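Local coordinates for probable oxidoreductase (Pseudomonas aeruginosa, PDB 4B7C), which is probably an NADP-dependent oxidoreductase of the medium-chain dehydrogenase/reductase family, its physiological substrate unassigned, at residues Val153-Ala158 against Val221-Val226. Sequence-based numbering, arbitrary orientation.
Sequences VVISGA and VFFDNV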
ATOM      1  N   VAL B 153     -13.044  -5.466 -11.267  1.00 38.58           N
ATOM      2  CA  VAL B 153     -11.737  -6.046 -11.044  1.00 37.11           C
ATOM      3  C   VAL B 153     -10.890  -5.889 -12.283  1.00 36.11           C
ATOM      4  O   VAL B 153     -11.267  -6.327 -13.374  1.00 40.35           O
ATOM      5  CB  VAL B 153     -11.841  -7.541 -10.688  1.00 37.16           C
ATOM      6  CG1 VAL B 153     -10.456  -8.134 -10.482  1.00 36.62           C
ATOM      7  CG2 VAL B 153     -12.686  -7.711  -9.443  1.00 36.71           C
ATOM      8  N   VAL B 154      -9.735  -5.260 -12.119  1.00 34.71           N
ATOM      9  CA  VAL B 154      -8.763  -5.133 -13.191  1.00 34.59           C
ATOM     10  C   VAL B 154      -7.545  -6.018 -12.928  1.00 37.19           C
ATOM     11  O   VAL B 154      -7.032  -6.109 -11.800  1.00 36.84           O
ATOM     12  CB  VAL B 154      -8.319  -3.674 -13.375  1.00 35.25           C
ATOM     13  CG1 VAL B 154      -7.185  -3.583 -14.384  1.00 32.53           C
ATOM     14  CG2 VAL B 154      -9.505  -2.810 -13.781  1.00 34.37           C
ATOM     15  N   ILE B 155      -7.109  -6.711 -13.974  1.00 39.03           N
ATOM     16  CA  ILE B 155      -6.031  -7.667 -13.869  1.00 37.20           C
ATOM     17  C   ILE B 155      -4.913  -7.327 -14.844  1.00 38.09           C
ATOM     18  O   ILE B 155      -5.126  -7.279 -16.060  1.00 38.77           O
ATOM     19  CB  ILE B 155      -6.562  -9.102 -14.148  1.00 38.48           C
ATOM     20  CG1 ILE B 155      -7.964  -9.355 -13.522  1.00 39.85           C
ATOM     21  CG2 ILE B 155      -5.496 -10.129 -13.778  1.00 37.97           C
ATOM     22  CD1 ILE B 155      -8.057 -10.663 -12.780  1.00 41.62           C
ATOM     23  N   SER B 156      -3.709  -7.094 -14.323  1.00 37.23           N
ATOM     24  CA  SER B 156      -2.524  -6.926 -15.172  1.00 36.33           C
ATOM     25  C   SER B 156      -1.861  -8.282 -15.433  1.00 36.83           C
ATOM     26  O   SER B 156      -2.078  -9.244 -14.694  1.00 36.26           O
ATOM     27  CB  SER B 156      -1.524  -5.943 -14.566  1.00 36.07           C
ATOM     28  OG  SER B 156      -0.917  -6.466 -13.401  1.00 39.31           O
ATOM     29  N   GLY B 157      -1.039  -8.345 -16.483  1.00 35.40           N
ATOM     30  CA  GLY B 157      -0.481  -9.612 -16.969  1.00 35.38           C
ATOM     31  C   GLY B 157      -1.590 -10.642 -17.146  1.00 35.76           C
ATOM     32  O   GLY B 157      -1.426 -11.819 -16.827  1.00 35.83           O
ATOM     33  N   ALA B 158      -2.715 -10.183 -17.673  1.00 34.02           N
ATOM     34  CA  ALA B 158      -3.969 -10.924 -17.628  1.00 34.99           C
ATOM     35  C   ALA B 158      -3.973 -12.217 -18.456  1.00 37.56           C
ATOM     36  O   ALA B 158      -4.767 -13.122 -18.182  1.00 36.16           O
ATOM     37  CB  ALA B 158      -5.120 -10.027 -18.040  1.00 34.37           C
ATOM     38  N   VAL B 221     -10.811  -3.549  -7.427  1.00 40.79           N
ATOM     39  CA  VAL B 221      -9.691  -4.451  -7.152  1.00 34.94           C
ATOM     40  C   VAL B 221      -8.738  -4.426  -8.313  1.00 34.75           C
ATOM     41  O   VAL B 221      -9.148  -4.605  -9.468  1.00 38.18           O
ATOM     42  CB  VAL B 221     -10.130  -5.905  -6.913  1.00 35.05           C
ATOM     43  CG1 VAL B 221      -8.907  -6.792  -6.716  1.00 34.56           C
ATOM     44  CG2 VAL B 221     -11.070  -5.994  -5.727  1.00 32.39           C
ATOM     45  N   PHE B 222      -7.474  -4.179  -8.016  1.00 32.54           N
ATOM     46  CA  PHE B 222      -6.417  -4.324  -8.998  1.00 32.62           C
ATOM     47  C   PHE B 222      -5.500  -5.471  -8.595  1.00 35.50           C
ATOM     48  O   PHE B 222      -4.836  -5.444  -7.547  1.00 34.16           O
ATOM     49  CB  PHE B 222      -5.624  -3.031  -9.191  1.00 31.82           C
ATOM     50  CG  PHE B 222      -4.509  -3.140 -10.196  1.00 31.68           C
ATOM     51  CD1 PHE B 222      -4.710  -3.771 -11.422  1.00 34.38           C
ATOM     52  CD2 PHE B 222      -3.261  -2.613  -9.935  1.00 31.89           C
ATOM     53  CE1 PHE B 222      -3.690  -3.870 -12.344  1.00 31.48           C
ATOM     54  CE2 PHE B 222      -2.235  -2.703 -10.856  1.00 31.46           C
ATOM     55  CZ  PHE B 222      -2.448  -3.341 -12.060  1.00 34.09           C
ATOM     56  N   PHE B 223      -5.478  -6.485  -9.452  1.00 36.65           N
ATOM     57  CA  PHE B 223      -4.605  -7.644  -9.304  1.00 34.49           C
ATOM     58  C   PHE B 223      -3.382  -7.375 -10.143  1.00 34.74           C
ATOM     59  O   PHE B 223      -3.435  -7.453 -11.378  1.00 36.69           O
ATOM     60  CB  PHE B 223      -5.339  -8.923  -9.770  1.00 34.15           C
ATOM     61  CG  PHE B 223      -4.681 -10.216  -9.343  1.00 32.12           C
ATOM     62  CD1 PHE B 223      -3.441 -10.582  -9.820  1.00 31.76           C
ATOM     63  CD2 PHE B 223      -5.334 -11.088  -8.485  1.00 32.11           C
ATOM     64  CE1 PHE B 223      -2.851 -11.774  -9.427  1.00 31.81           C
ATOM     65  CE2 PHE B 223      -4.748 -12.282  -8.094  1.00 30.06           C
ATOM     66  CZ  PHE B 223      -3.503 -12.615  -8.549  1.00 30.55           C
ATOM     67  N   ASP B 224      -2.258  -7.108  -9.484  1.00 34.67           N
ATOM     68  CA  ASP B 224      -1.034  -6.683 -10.177  1.00 34.75           C
ATOM     69  C   ASP B 224       0.047  -7.749 -10.256  1.00 34.99           C
ATOM     70  O   ASP B 224       0.585  -8.203  -9.239  1.00 37.43           O
ATOM     71  CB  ASP B 224      -0.441  -5.415  -9.540  1.00 36.22           C
ATOM     72  CG  ASP B 224       0.634  -4.770 -10.415  1.00 38.69           C
ATOM     73  OD1 ASP B 224       0.698  -5.051 -11.636  1.00 42.35           O
ATOM     74  OD2 ASP B 224       1.410  -3.945  -9.899  1.00 40.60           O
ATOM     75  N   ASN B 225       0.355  -8.141 -11.490  1.00 35.66           N
ATOM     76  CA  ASN B 225       1.437  -9.084 -11.784  1.00 36.05           C
ATOM     77  C   ASN B 225       2.632  -8.438 -12.451  1.00 36.55           C
ATOM     78  O   ASN B 225       3.654  -9.079 -12.628  1.00 37.39           O
ATOM     79  CB  ASN B 225       0.929 -10.210 -12.701  1.00 37.23           C
ATOM     80  CG  ASN B 225      -0.129 -11.055 -12.036  1.00 37.91           C
ATOM     81  OD1 ASN B 225       0.139 -11.698 -11.018  1.00 41.39           O
ATOM     82  ND2 ASN B 225      -1.346 -11.035 -12.584  1.00 37.21           N
ATOM     83  N   VAL B 226       2.493  -7.177 -12.855  1.00 39.87           N
ATOM     84  CA  VAL B 226       3.490  -6.559 -13.745  1.00 39.64           C
ATOM     85  C   VAL B 226       4.147  -5.298 -13.194  1.00 38.81           C
ATOM     86  O   VAL B 226       5.331  -5.067 -13.415  1.00 37.61           O
ATOM     87  CB  VAL B 226       2.879  -6.261 -15.144  1.00 41.44           C
ATOM     88  CG1 VAL B 226       2.209  -7.513 -15.702  1.00 38.77           C
ATOM     89  CG2 VAL B 226       1.881  -5.123 -15.076  1.00 41.18           C
TER
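Val153-Ile155 and Val221-Asp224 lie side by side as parallel strands at the centre of the Rossmann sheet, bridged as far as Ile155 and Phe223, and the loops after them meet at their C-terminal ends. Three backbone bonds zip the strands together. Val154 N donates to Val221 O, Phe223 N to Val154 O (2.8 Å) and Ser156 N to Phe223 O. Val153 and Val221 lie side by side on the face that also carries Ile155 and Phe223; Val153 CG2 meets Val221 CB at 4.0 Å. Helix 161-172 covers Ile155 and Phe223 there. Val154 and Phe222 take the other face. Phe222 has CG anti to its backbone N (chi1 180°), and the ring reaches over to strand 152-155. Its edge, at CD1, lies 3.3 Å from Val154 O, while CZ reaches Ser156 CB at 3.7 Å.

At the C-terminal ends of the strands, polar side chains take over. Ser156 OG donates to the anti lone pair of Asp224 OD1 (2.8 Å). The same oxygen accepts from Val226 N at 3.0 Å, met from above the carboxylate plane, which makes an Asx turn. Gly227 N also bonds to it, so one buried carboxylate oxygen ties the serine to the turn after strand 219-224. Asn225 ND2 returns a bond to Ser156 O at 2.9 Å, nearly in its own amide plane. Val226 CG1 packs 3.4 Å from Gly157 N, close against the backbone at Gly157, whose phi is positive. This central strand pair, with loops leaving its C-terminal edge, is characteristic of the Rossmann fold, whose dinucleotide cofactor typically binds along that edge.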